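Local coordinates for oxidoreductase protein (Agrobacterium radiobacter, PDB 5UI9) that binds NAD+ and a small hydroxy acid in neighbouring pockets and, as a GFO/IDH/MocA-family enzyme, probably catalyses NAD-dependent oxidation or reduction of a hydroxylated substrate, at residues A[152-157]-A[227-232]; A[120-125]-A[312-317]; A[16-21]-A[47-52]. All coordinates share one frame; numbering follows the deposited sequence.

Contact 1 (A[152-157]-A[227-232]). With 8A1 ((2S)-2,3-dihydroxy-2-methylpropanoic acid), chain D.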
loop_
_atom_site.group_PDB
_atom_site.type_symbol
_atom_site.label_atom_id
_atom_site.label_comp_id
_atom_site.label_asym_id
_atom_site.label_seq_id
_atom_site.Cartn_x
_atom_site.Cartn_y
_atom_site.Cartn_z
ATOM N N ARG A 152 3.285 -4.703 -3.581
ATOM C CA ARG A 152 2.041 -3.976 -3.673
ATOM C C ARG A 152 1.458 -4.177 -5.058
ATOM O O ARG A 152 2.164 -4.014 -6.053
ATOM C CB ARG A 152 2.252 -2.484 -3.431
ATOM C CG ARG A 152 0.940 -1.706 -3.391
ATOM C CD ARG A 152 1.116 -0.252 -3.771
ATOM N NE ARG A 152 -0.152 0.472 -3.687
ATOM C CZ ARG A 152 -0.340 1.726 -4.087
ATOM N NH1 ARG A 152 0.652 2.440 -4.604
ATOM N NH2 ARG A 152 -1.534 2.276 -3.968
ATOM N N PHE A 153 0.165 -4.496 -5.100
ATOM C CA PHE A 153 -0.590 -4.694 -6.327
ATOM C C PHE A 153 -1.801 -3.765 -6.256
ATOM O O PHE A 153 -2.654 -3.936 -5.390
ATOM C CB PHE A 153 -1.041 -6.154 -6.434
ATOM C CG PHE A 153 0.084 -7.143 -6.293
ATOM C CD1 PHE A 153 0.501 -7.570 -5.028
ATOM C CD2 PHE A 153 0.735 -7.642 -7.416
ATOM C CE1 PHE A 153 1.549 -8.469 -4.892
ATOM C CE2 PHE A 153 1.785 -8.541 -7.284
ATOM C CZ PHE A 153 2.192 -8.954 -6.021
ATOM N N SER A 154 -1.878 -2.805 -7.172
ATOM C CA SER A 154 -2.794 -1.669 -7.048
ATOM C C SER A 154 -3.571 -1.435 -8.344
ATOM O O SER A 154 -2.984 -1.354 -9.415
ATOM C CB SER A 154 -1.997 -0.412 -6.685
ATOM O OG SER A 154 -2.850 0.689 -6.431
ATOM N N PHE A 155 -4.895 -1.347 -8.234
ATOM C CA PHE A 155 -5.766 -1.011 -9.359
ATOM C C PHE A 155 -6.706 0.060 -8.836
ATOM O O PHE A 155 -7.686 -0.251 -8.149
ATOM C CB PHE A 155 -6.527 -2.261 -9.828
ATOM C CG PHE A 155 -7.356 -2.060 -11.082
ATOM C CD1 PHE A 155 -8.590 -1.416 -11.038
ATOM C CD2 PHE A 155 -6.930 -2.582 -12.302
ATOM C CE1 PHE A 155 -9.352 -1.252 -12.186
ATOM C CE2 PHE A 155 -7.691 -2.424 -13.449
ATOM C CZ PHE A 155 -8.905 -1.758 -13.389
ATOM N N ARG A 156 -6.373 1.317 -9.118
ATOM C CA ARG A 156 -7.149 2.465 -8.644
ATOM C C ARG A 156 -7.573 3.260 -9.867
ATOM O O ARG A 156 -6.727 3.723 -10.630
ATOM C CB ARG A 156 -6.331 3.338 -7.688
ATOM C CG ARG A 156 -5.653 2.568 -6.561
ATOM C CD ARG A 156 -5.154 3.505 -5.462
ATOM N NE ARG A 156 -6.266 3.949 -4.610
ATOM C CZ ARG A 156 -6.860 3.211 -3.671
ATOM N NH1 ARG A 156 -6.475 1.956 -3.427
ATOM N NH2 ARG A 156 -7.872 3.726 -2.975
ATOM N N SER A 157 -8.883 3.393 -10.042
ATOM C CA SER A 157 -9.485 3.881 -11.276
ATOM C C SER A 157 -10.718 4.720 -10.982
ATOM O O SER A 157 -11.338 4.571 -9.928
ATOM C CB SER A 157 -9.897 2.689 -12.145
ATOM O OG SER A 157 -10.496 3.121 -13.348
ATOM N N ILE A 227 0.303 -5.902 -0.162
ATOM C CA ILE A 227 -0.898 -5.085 -0.148
ATOM C C ILE A 227 -1.594 -5.216 -1.501
ATOM O O ILE A 227 -0.964 -5.047 -2.548
ATOM C CB ILE A 227 -0.557 -3.596 0.084
ATOM C CG1 ILE A 227 0.091 -3.391 1.463
ATOM C CG2 ILE A 227 -1.786 -2.704 -0.072
ATOM C CD1 ILE A 227 -0.796 -3.745 2.643
ATOM N N VAL A 228 -2.886 -5.525 -1.468
ATOM C CA VAL A 228 -3.752 -5.428 -2.634
ATOM C C VAL A 228 -4.729 -4.299 -2.349
ATOM O O VAL A 228 -5.551 -4.395 -1.428
ATOM C CB VAL A 228 -4.505 -6.736 -2.904
ATOM C CG1 VAL A 228 -5.545 -6.549 -4.004
ATOM C CG2 VAL A 228 -3.513 -7.818 -3.286
ATOM N N ASP A 229 -4.629 -3.225 -3.122
ATOM C CA ASP A 229 -5.513 -2.080 -2.942
ATOM C C ASP A 229 -6.232 -1.777 -4.251
ATOM O O ASP A 229 -5.603 -1.595 -5.289
ATOM C CB ASP A 229 -4.754 -0.871 -2.375
ATOM C CG ASP A 229 -3.690 -0.330 -3.309
ATOM O OD1 ASP A 229 -2.550 -0.825 -3.283
ATOM O OD2 ASP A 229 -3.980 0.641 -4.038
ATOM N N VAL A 230 -7.561 -1.780 -4.189
ATOM C CA VAL A 230 -8.403 -1.573 -5.349
ATOM C C VAL A 230 -9.437 -0.487 -5.071
ATOM O O VAL A 230 -9.898 -0.326 -3.933
ATOM C CB VAL A 230 -9.077 -2.888 -5.833
ATOM C CG1 VAL A 230 -8.014 -3.895 -6.245
ATOM C CG2 VAL A 230 -10.005 -3.486 -4.781
ATOM N N SER A 231 -9.778 0.259 -6.120
ATOM C CA SER A 231 -10.735 1.351 -6.031
ATOM C C SER A 231 -11.307 1.668 -7.403
ATOM O O SER A 231 -10.552 1.727 -8.381
ATOM C CB SER A 231 -10.052 2.608 -5.473
ATOM O OG SER A 231 -10.908 3.748 -5.529
ATOM N N TYR A 232 -12.626 1.852 -7.469
ATOM C CA TYR A 232 -13.299 2.453 -8.632
ATOM C C TYR A 232 -13.824 3.879 -8.331
ATOM O O TYR A 232 -14.670 4.406 -9.067
ATOM C CB TYR A 232 -14.422 1.540 -9.144
ATOM C CG TYR A 232 -13.994 0.595 -10.255
ATOM C CD1 TYR A 232 -13.449 1.089 -11.449
ATOM C CD2 TYR A 232 -14.144 -0.785 -10.129
ATOM C CE1 TYR A 232 -13.071 0.235 -12.475
ATOM C CE2 TYR A 232 -13.760 -1.643 -11.151
ATOM C CZ TYR A 232 -13.227 -1.128 -12.317
ATOM O OH TYR A 232 -12.846 -1.967 -13.332
HETATM O OXT 8A1 D . -12.145 -6.878 -16.428
HETATM C C 8A1 D . -13.044 -7.125 -15.589
HETATM O O 8A1 D . -13.226 -8.270 -15.118
HETATM C CA 8A1 D . -13.935 -6.006 -15.114
HETATM C CB 8A1 D . -13.310 -5.474 -13.824
HETATM O O1 8A1 D . -13.958 -4.279 -13.375
HETATM O O2 8A1 D . -15.257 -6.509 -14.858
HETATM C C3 8A1 D . -14.045 -4.926 -16.191
HETATM O O HOH W 1 -8.108 0.753 -1.587
#
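Asp229 sits between two arginines of the adjoining strand, and its carboxylate takes four hydrogen bonds. Arg152, extended from CG to NE, takes it side-on: NE reaches Asp229 OD1 at 2.8 Å on the syn side, and NH2 reaches Asp229 OD2 from above the carboxylate plane. Ser154 OG donates to Asp229 OD2 at 2.6 Å, while Arg156 NH1 meets the anti lone pair of the same oxygen at 2.9 Å. Three donors on one buried oxygen should fix the rotation of the carboxylate and favour its ionised form. The bend of Arg156 at chi3 (77°) brings one face of its guanidinium against Ser231 CB. Beneath this network the strands run parallel, their axes 4.6 Å apart at closest approach; Phe153 N to Ile227 O (2.8 Å) is the first of five backbone bonds. The two strands are neighbours in the mixed sheet of the GFO/IDH/MocA C-terminal domain, whose face bearing Arg152, Asp229 and Arg156 meets the second subunit: Arg156 NE forms a salt bridge with Asp249 there, and Trp150 of that subunit makes a cation-pi contact with Arg156. This charged face is also the wetter one: Arg152 is partly exposed, and one water accepts from Arg156 NH1 and donates to Val230 O. The other face is apolar, Phe155 CB and Val230 CG1 lying 4.2 Å apart beneath Leu179 of helix 175-191. Phe155 turns an edge toward the face of Tyr232, just past the other strand, in an offset T-shaped pair (planes at 73°), and Tyr232 OH donates to O1 of the bound dihydroxy acid at 2.6 Å.

Contact 2 (A[120-125]-A[312-317])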
loop_
_atom_site.group_PDB
_atom_site.type_symbol
_atom_site.label_atom_id
_atom_site.label_comp_id
_atom_site.label_asym_id
_atom_site.label_seq_id
_atom_site.Cartn_x
_atom_site.Cartn_y
_atom_site.Cartn_z
ATOM N N PRO A 120 -11.331 -31.220 -18.489
ATOM C CA PRO A 120 -10.694 -29.977 -18.059
ATOM C C PRO A 120 -11.701 -28.875 -17.703
ATOM O O PRO A 120 -12.776 -28.774 -18.316
ATOM C CB PRO A 120 -9.861 -29.566 -19.280
ATOM C CG PRO A 120 -9.623 -30.823 -20.030
ATOM C CD PRO A 120 -10.841 -31.661 -19.810
ATOM N N LEU A 121 -11.350 -28.078 -16.696
ATOM C CA LEU A 121 -12.109 -26.887 -16.328
ATOM C C LEU A 121 -11.117 -25.757 -16.111
ATOM O O LEU A 121 -10.246 -25.868 -15.248
ATOM C CB LEU A 121 -12.911 -27.127 -15.044
ATOM C CG LEU A 121 -13.686 -25.934 -14.463
ATOM C CD1 LEU A 121 -14.739 -25.435 -15.446
ATOM C CD2 LEU A 121 -14.316 -26.305 -13.128
ATOM N N MET A 122 -11.255 -24.684 -16.889
ATOM C CA MET A 122 -10.426 -23.492 -16.741
ATOM C C MET A 122 -11.309 -22.304 -16.411
ATOM O O MET A 122 -12.352 -22.115 -17.033
ATOM C CB MET A 122 -9.650 -23.194 -18.029
ATOM C CG MET A 122 -8.656 -22.043 -17.880
ATOM S SD MET A 122 -7.802 -21.573 -19.392
ATOM C CE MET A 122 -9.059 -20.626 -20.237
ATOM N N VAL A 123 -10.869 -21.490 -15.458
ATOM C CA VAL A 123 -11.508 -20.204 -15.215
ATOM C C VAL A 123 -10.886 -19.189 -16.163
ATOM O O VAL A 123 -9.657 -19.109 -16.285
ATOM C CB VAL A 123 -11.372 -19.759 -13.744
ATOM C CG1 VAL A 123 -12.050 -18.403 -13.514
ATOM C CG2 VAL A 123 -11.971 -20.830 -12.842
ATOM N N HIS A 124 -11.727 -18.430 -16.860
ATOM C CA HIS A 124 -11.226 -17.357 -17.703
ATOM C C HIS A 124 -10.813 -16.219 -16.757
ATOM O O HIS A 124 -11.590 -15.314 -16.467
ATOM C CB HIS A 124 -12.262 -16.914 -18.745
ATOM C CG HIS A 124 -11.720 -15.980 -19.785
ATOM N ND1 HIS A 124 -11.777 -16.261 -21.132
ATOM C CD2 HIS A 124 -11.121 -14.767 -19.675
ATOM C CE1 HIS A 124 -11.241 -15.262 -21.808
ATOM N NE2 HIS A 124 -10.825 -14.345 -20.947
ATOM N N GLU A 125 -9.586 -16.323 -16.256
ATOM C CA GLU A 125 -8.989 -15.330 -15.383
ATOM C C GLU A 125 -7.791 -14.734 -16.131
ATOM O O GLU A 125 -6.682 -15.282 -16.083
ATOM C CB GLU A 125 -8.589 -16.005 -14.063
ATOM C CG GLU A 125 -7.897 -15.109 -13.051
ATOM C CD GLU A 125 -8.554 -13.744 -12.915
ATOM O OE1 GLU A 125 -9.701 -13.673 -12.422
ATOM O OE2 GLU A 125 -7.918 -12.754 -13.329
ATOM N N THR A 312 -4.390 -26.400 -17.287
ATOM C CA THR A 312 -4.309 -24.953 -17.506
ATOM C C THR A 312 -3.789 -24.218 -16.265
ATOM O O THR A 312 -3.808 -24.744 -15.154
ATOM C CB THR A 312 -5.662 -24.354 -17.950
ATOM O OG1 THR A 312 -6.677 -24.647 -16.982
ATOM C CG2 THR A 312 -6.072 -24.909 -19.319
ATOM N N SER A 313 -3.344 -22.987 -16.486
ATOM C CA SER A 313 -2.710 -22.148 -15.463
ATOM C C SER A 313 -3.747 -21.690 -14.439
ATOM O O SER A 313 -3.495 -21.741 -13.232
ATOM C CB SER A 313 -2.017 -20.943 -16.127
ATOM O OG SER A 313 -1.462 -20.047 -15.178
ATOM N N THR A 314 -4.909 -21.254 -14.922
ATOM C CA THR A 314 -6.028 -20.886 -14.051
ATOM C C THR A 314 -7.123 -21.952 -14.106
ATOM O O THR A 314 -8.303 -21.658 -14.336
ATOM C CB THR A 314 -6.587 -19.495 -14.403
ATOM O OG1 THR A 314 -7.022 -19.482 -15.767
ATOM C CG2 THR A 314 -5.513 -18.429 -14.196
ATOM N N SER A 315 -6.719 -23.197 -13.867
ATOM C CA SER A 315 -7.644 -24.308 -13.813
ATOM C C SER A 315 -8.618 -24.056 -12.671
ATOM O O SER A 315 -8.321 -23.272 -11.760
ATOM C CB SER A 315 -6.895 -25.626 -13.589
ATOM O OG SER A 315 -6.280 -25.641 -12.311
ATOM N N GLY A 316 -9.782 -24.693 -12.734
ATOM C CA GLY A 316 -10.773 -24.593 -11.667
ATOM C C GLY A 316 -10.151 -24.824 -10.298
ATOM O O GLY A 316 -10.400 -24.055 -9.358
ATOM N N ALA A 317 -9.317 -25.865 -10.209
ATOM C CA ALA A 317 -8.613 -26.238 -8.977
ATOM C C ALA A 317 -7.669 -25.137 -8.480
ATOM O O ALA A 317 -7.687 -24.799 -7.294
ATOM C CB ALA A 317 -7.851 -27.546 -9.172
#
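Three hydrogen bonds join Leu121 and Val123 of the strand to Thr314 and Gly316, where the chain enters helix 316-335. Two are backbone bonds around a single bridge between Met122 and Ser315: Val123 N donates to Thr314 O at 2.8 Å, and Gly316 N donates to Leu121 O at 2.8 Å, coming from above the carbonyl plane. The third uses a side chain. With OG1 held between its own backbone N and carbonyl carbon (chi1 59°), Thr314 donates to Val123 O at 2.7 Å, in the carbonyl plane. Ser315, the N-cap residue, turns its hydroxyl off to Glu311 and to the amide of Asp318. Van der Waals contacts flank these bonds. Met122 crosses Thr312 at about a right angle, its CG 3.4 Å from Thr312 OG1 and its SD in apolar contact with Thr312 CG2 at 3.8 Å. Thr314 CG2 lies 3.9 Å from Glu125 CB, whereas the carboxylate of Glu125 leads off to His182, which binds the dihydroxy acid. Gly316, which has no side chain, lets CA pack against Leu121 CD2 at 4.2 Å. Strand 121-124 is the last of the parallel Rossmann sheet within this chain and pairs on its other edge with strand 94-97; the turn leading into helix 316-335 bonds to part of its outer edge, while helix 289-308 packs on Met122 and His124 and helix 104-116 on Leu121.

Contact 3 (A[16-21]-A[47-52]). With NAD (nicotinamide-adenine-dinucleotide), chain C.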
loop_
_atom_site.group_PDB
_atom_site.type_symbol
_atom_site.label_atom_id
_atom_site.label_comp_id
_atom_site.label_asym_id
_atom_site.label_seq_id
_atom_site.Cartn_x
_atom_site.Cartn_y
_atom_site.Cartn_z
ATOM N N PHE A 16 -18.970 -8.655 -22.723
ATOM C CA PHE A 16 -17.595 -9.131 -22.801
ATOM C C PHE A 16 -17.373 -10.281 -23.782
ATOM O O PHE A 16 -16.272 -10.422 -24.319
ATOM C CB PHE A 16 -17.045 -9.509 -21.424
ATOM C CG PHE A 16 -15.543 -9.558 -21.389
ATOM C CD1 PHE A 16 -14.799 -8.379 -21.431
ATOM C CD2 PHE A 16 -14.868 -10.773 -21.364
ATOM C CE1 PHE A 16 -13.417 -8.412 -21.414
ATOM C CE2 PHE A 16 -13.478 -10.811 -21.353
ATOM C CZ PHE A 16 -12.753 -9.630 -21.363
ATOM N N ALA A 17 -18.400 -11.089 -24.023
ATOM C CA ALA A 17 -18.282 -12.230 -24.953
ATOM C C ALA A 17 -17.914 -11.847 -26.386
ATOM O O ALA A 17 -17.340 -12.659 -27.099
ATOM C CB ALA A 17 -19.564 -13.045 -24.961
ATOM N N VAL A 18 -18.243 -10.622 -26.800
ATOM C CA VAL A 18 -17.845 -10.108 -28.118
ATOM C C VAL A 18 -16.316 -10.147 -28.261
ATOM O O VAL A 18 -15.811 -10.485 -29.332
ATOM C CB VAL A 18 -18.394 -8.675 -28.366
ATOM C CG1 VAL A 18 -17.847 -8.081 -29.669
ATOM C CG2 VAL A 18 -19.925 -8.683 -28.380
ATOM N N ASN A 19 -15.595 -9.830 -27.177
ATOM C CA ASN A 19 -14.126 -9.928 -27.153
ATOM C C ASN A 19 -13.665 -11.373 -27.261
ATOM O O ASN A 19 -12.697 -11.659 -27.950
ATOM C CB ASN A 19 -13.524 -9.326 -25.880
ATOM C CG ASN A 19 -13.821 -7.852 -25.732
ATOM O OD1 ASN A 19 -13.461 -7.045 -26.585
ATOM N ND2 ASN A 19 -14.487 -7.495 -24.641
ATOM N N GLN A 20 -14.349 -12.270 -26.558
ATOM C CA GLN A 20 -14.010 -13.691 -26.592
ATOM C C GLN A 20 -14.237 -14.279 -27.990
ATOM O O GLN A 20 -13.414 -15.057 -28.470
ATOM C CB GLN A 20 -14.772 -14.467 -25.507
ATOM C CG GLN A 20 -14.315 -14.080 -24.106
ATOM C CD GLN A 20 -15.052 -14.771 -22.980
ATOM O OE1 GLN A 20 -15.311 -14.153 -21.947
ATOM N NE2 GLN A 20 -15.372 -16.052 -23.151
ATOM N N MET A 21 -15.327 -13.860 -28.639
ATOM C CA MET A 21 -15.627 -14.244 -30.025
ATOM C C MET A 21 -14.596 -13.741 -31.037
ATOM O O MET A 21 -14.184 -14.498 -31.923
ATOM C CB MET A 21 -17.027 -13.757 -30.435
ATOM C CG MET A 21 -18.173 -14.465 -29.724
ATOM S SD MET A 21 -18.312 -16.238 -30.043
ATOM C CE MET A 21 -18.712 -16.228 -31.798
ATOM N N GLY A 47 -24.506 -13.531 -33.438
ATOM C CA GLY A 47 -24.563 -14.520 -34.518
ATOM C C GLY A 47 -24.278 -13.914 -35.887
ATOM O O GLY A 47 -23.487 -14.461 -36.656
ATOM N N ASP A 48 -24.913 -12.776 -36.176
ATOM C CA ASP A 48 -24.706 -12.057 -37.446
ATOM C C ASP A 48 -23.297 -11.477 -37.564
ATOM O O ASP A 48 -22.655 -11.624 -38.602
ATOM C CB ASP A 48 -25.741 -10.935 -37.627
ATOM C CG ASP A 48 -27.149 -11.461 -37.923
ATOM O OD1 ASP A 48 -27.319 -12.675 -38.150
ATOM O OD2 ASP A 48 -28.094 -10.647 -37.930
ATOM N N GLN A 49 -22.827 -10.831 -36.500
ATOM C CA GLN A 49 -21.489 -10.237 -36.477
ATOM C C GLN A 49 -20.387 -11.251 -36.811
ATOM O O GLN A 49 -19.492 -10.952 -37.599
ATOM C CB GLN A 49 -21.213 -9.586 -35.109
ATOM C CG GLN A 49 -19.904 -8.805 -35.023
ATOM C CD GLN A 49 -19.747 -8.046 -33.714
ATOM O OE1 GLN A 49 -20.584 -8.136 -32.812
ATOM N NE2 GLN A 49 -18.663 -7.300 -33.603
ATOM N N PHE A 50 -20.479 -12.446 -36.224
ATOM C CA PHE A 50 -19.434 -13.468 -36.339
ATOM C C PHE A 50 -19.783 -14.636 -37.259
ATOM O O PHE A 50 -19.015 -15.593 -37.341
ATOM C CB PHE A 50 -19.050 -13.965 -34.936
ATOM C CG PHE A 50 -18.369 -12.916 -34.107
ATOM C CD1 PHE A 50 -16.996 -12.724 -34.201
ATOM C CD2 PHE A 50 -19.102 -12.086 -33.270
ATOM C CE1 PHE A 50 -16.367 -11.739 -33.455
ATOM C CE2 PHE A 50 -18.482 -11.098 -32.525
ATOM C CZ PHE A 50 -17.115 -10.925 -32.617
ATOM N N GLY A 51 -20.922 -14.551 -37.952
ATOM C CA GLY A 51 -21.321 -15.552 -38.948
ATOM C C GLY A 51 -21.567 -16.946 -38.391
ATOM O O GLY A 51 -21.150 -17.932 -38.994
ATOM N N ILE A 52 -22.254 -17.030 -37.248
ATOM C CA ILE A 52 -22.509 -18.317 -36.588
ATOM C C ILE A 52 -23.925 -18.784 -36.953
ATOM O O ILE A 52 -24.908 -18.109 -36.632
ATOM C CB ILE A 52 -22.346 -18.224 -35.046
ATOM C CG1 ILE A 52 -21.070 -17.459 -34.634
ATOM C CG2 ILE A 52 -22.336 -19.613 -34.422
ATOM C CD1 ILE A 52 -19.750 -18.148 -34.938
HETATM P PA NAD C . -23.739 -9.386 -19.782
HETATM O O1A NAD C . -24.968 -9.314 -18.902
HETATM O O2A NAD C . -23.431 -8.270 -20.742
HETATM O O5B NAD C . -23.796 -10.751 -20.614
HETATM C C5B NAD C . -24.325 -11.959 -20.085
HETATM C C4B NAD C . -25.126 -12.622 -21.195
HETATM O O4B NAD C . -25.420 -13.961 -20.813
HETATM C C3B NAD C . -26.457 -11.930 -21.450
HETATM O O3B NAD C . -26.593 -11.666 -22.854
HETATM C C2B NAD C . -27.515 -12.900 -20.942
HETATM O O2B NAD C . -28.694 -12.867 -21.746
HETATM C C1B NAD C . -26.801 -14.237 -21.039
HETATM N N9A NAD C . -27.193 -15.298 -20.081
HETATM C C8A NAD C . -27.293 -15.208 -18.740
HETATM N N7A NAD C . -27.639 -16.412 -18.215
HETATM C C5A NAD C . -27.747 -17.293 -19.226
HETATM C C6A NAD C . -28.079 -18.735 -19.388
HETATM N N6A NAD C . -28.378 -19.512 -18.325
HETATM N N1A NAD C . -28.068 -19.251 -20.640
HETATM C C2A NAD C . -27.779 -18.507 -21.728
HETATM N N3A NAD C . -27.470 -17.198 -21.651
HETATM C C4A NAD C . -27.438 -16.551 -20.455
HETATM O O3 NAD C . -22.466 -9.643 -18.835
HETATM P PN NAD C . -20.952 -9.248 -19.237
HETATM O O1N NAD C . -20.687 -7.803 -18.896
HETATM O O2N NAD C . -20.662 -9.737 -20.634
HETATM O O5D NAD C . -20.176 -10.136 -18.159
HETATM C C5D NAD C . -20.294 -11.552 -18.189
HETATM C C4D NAD C . -19.210 -12.136 -17.304
HETATM O O4D NAD C . -17.936 -11.737 -17.820
HETATM C C3D NAD C . -19.306 -11.632 -15.871
HETATM O O3D NAD C . -19.203 -12.731 -14.959
HETATM C C2D NAD C . -18.139 -10.671 -15.723
HETATM O O2D NAD C . -17.553 -10.693 -14.420
HETATM C C1D NAD C . -17.149 -11.175 -16.771
HETATM N N1N NAD C . -16.215 -10.170 -17.310
HETATM C C2N NAD C . -14.921 -10.530 -17.398
HETATM C C3N NAD C . -13.947 -9.676 -17.892
HETATM C C7N NAD C . -12.526 -10.164 -17.950
HETATM O O7N NAD C . -12.313 -11.351 -18.189
HETATM N N7N NAD C . -11.515 -9.316 -17.748
HETATM C C4N NAD C . -14.332 -8.400 -18.308
HETATM C C5N NAD C . -15.677 -8.034 -18.220
HETATM C C6N NAD C . -16.610 -8.944 -17.722
#
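Residues 17-21 lie near the start of helix 17-26 and residues 47-50 near the end of helix 40-50; they come nearest at Met21 and Phe50, with CA atoms 7.4 Å apart. The second helix ends in a Schellman motif: Gly51 adopts positive phi, Ile52 N bonds back to Gly47 O, and the chain turns so that Ile52 also faces the first helix. The segments meet through apolar and aromatic contacts, centred on the Phe50 ring. Met21 CB stands over the middle of one face, 3.5 Å from the ring centroid and 9° off its normal, a CH-pi contact. The Met21 chain then folds at chi2 and chi3 (-63° and -65°), which keeps SD above the same face in a distant Met-aromatic contact and carries CE onward to Ile52 CD1, 3.8 Å away, tip to tip. The far end of the ring reaches the earlier turn of helix 17-26, where Phe50 CZ lies 3.6 Å from Val18 O and 4.2 Å from Val18 CG1. Gln49, on the exposed side, passes across Val18 with its amide. At the start of the first segment, Phe16 serves the cofactor instead: its N donates to NAD O2N at 2.9 Å, and its ring has the nicotinamide C4N over one face. This follows the glycine-rich turn of a Rossmann fold, with Ala17 probably the last residue of the GxGxxA pattern. Beneath the helix pair lies the parallel sheet, where Met21 rests on strands 6-11 and 30-36, and Ile52 joins it on Ile35 of strand 30-36.

In the fold
Contacts 1 and 2 are buried and contact 3 only partly so, with Gln49 exposed on its outer side. Contact 1 belongs to the C-terminal sheet and combines regular strand pairing with a charge network on the face turned to the second subunit. Contacts 2 and 3 involve the Rossmann domain and touch each other through His124 and Gln20. Contact 2 combines three hydrogen bonds with packing at a sheet edge; contact 3, between a helix and the end of another, is apolar and aromatic. The three share no strand or helix. Along the chain contact 1 is nested within the loop closed by contact 2, their centres about 24 Å apart. Tyr232, His124 and Phe16 bring one residue from each contact into the ligand pockets.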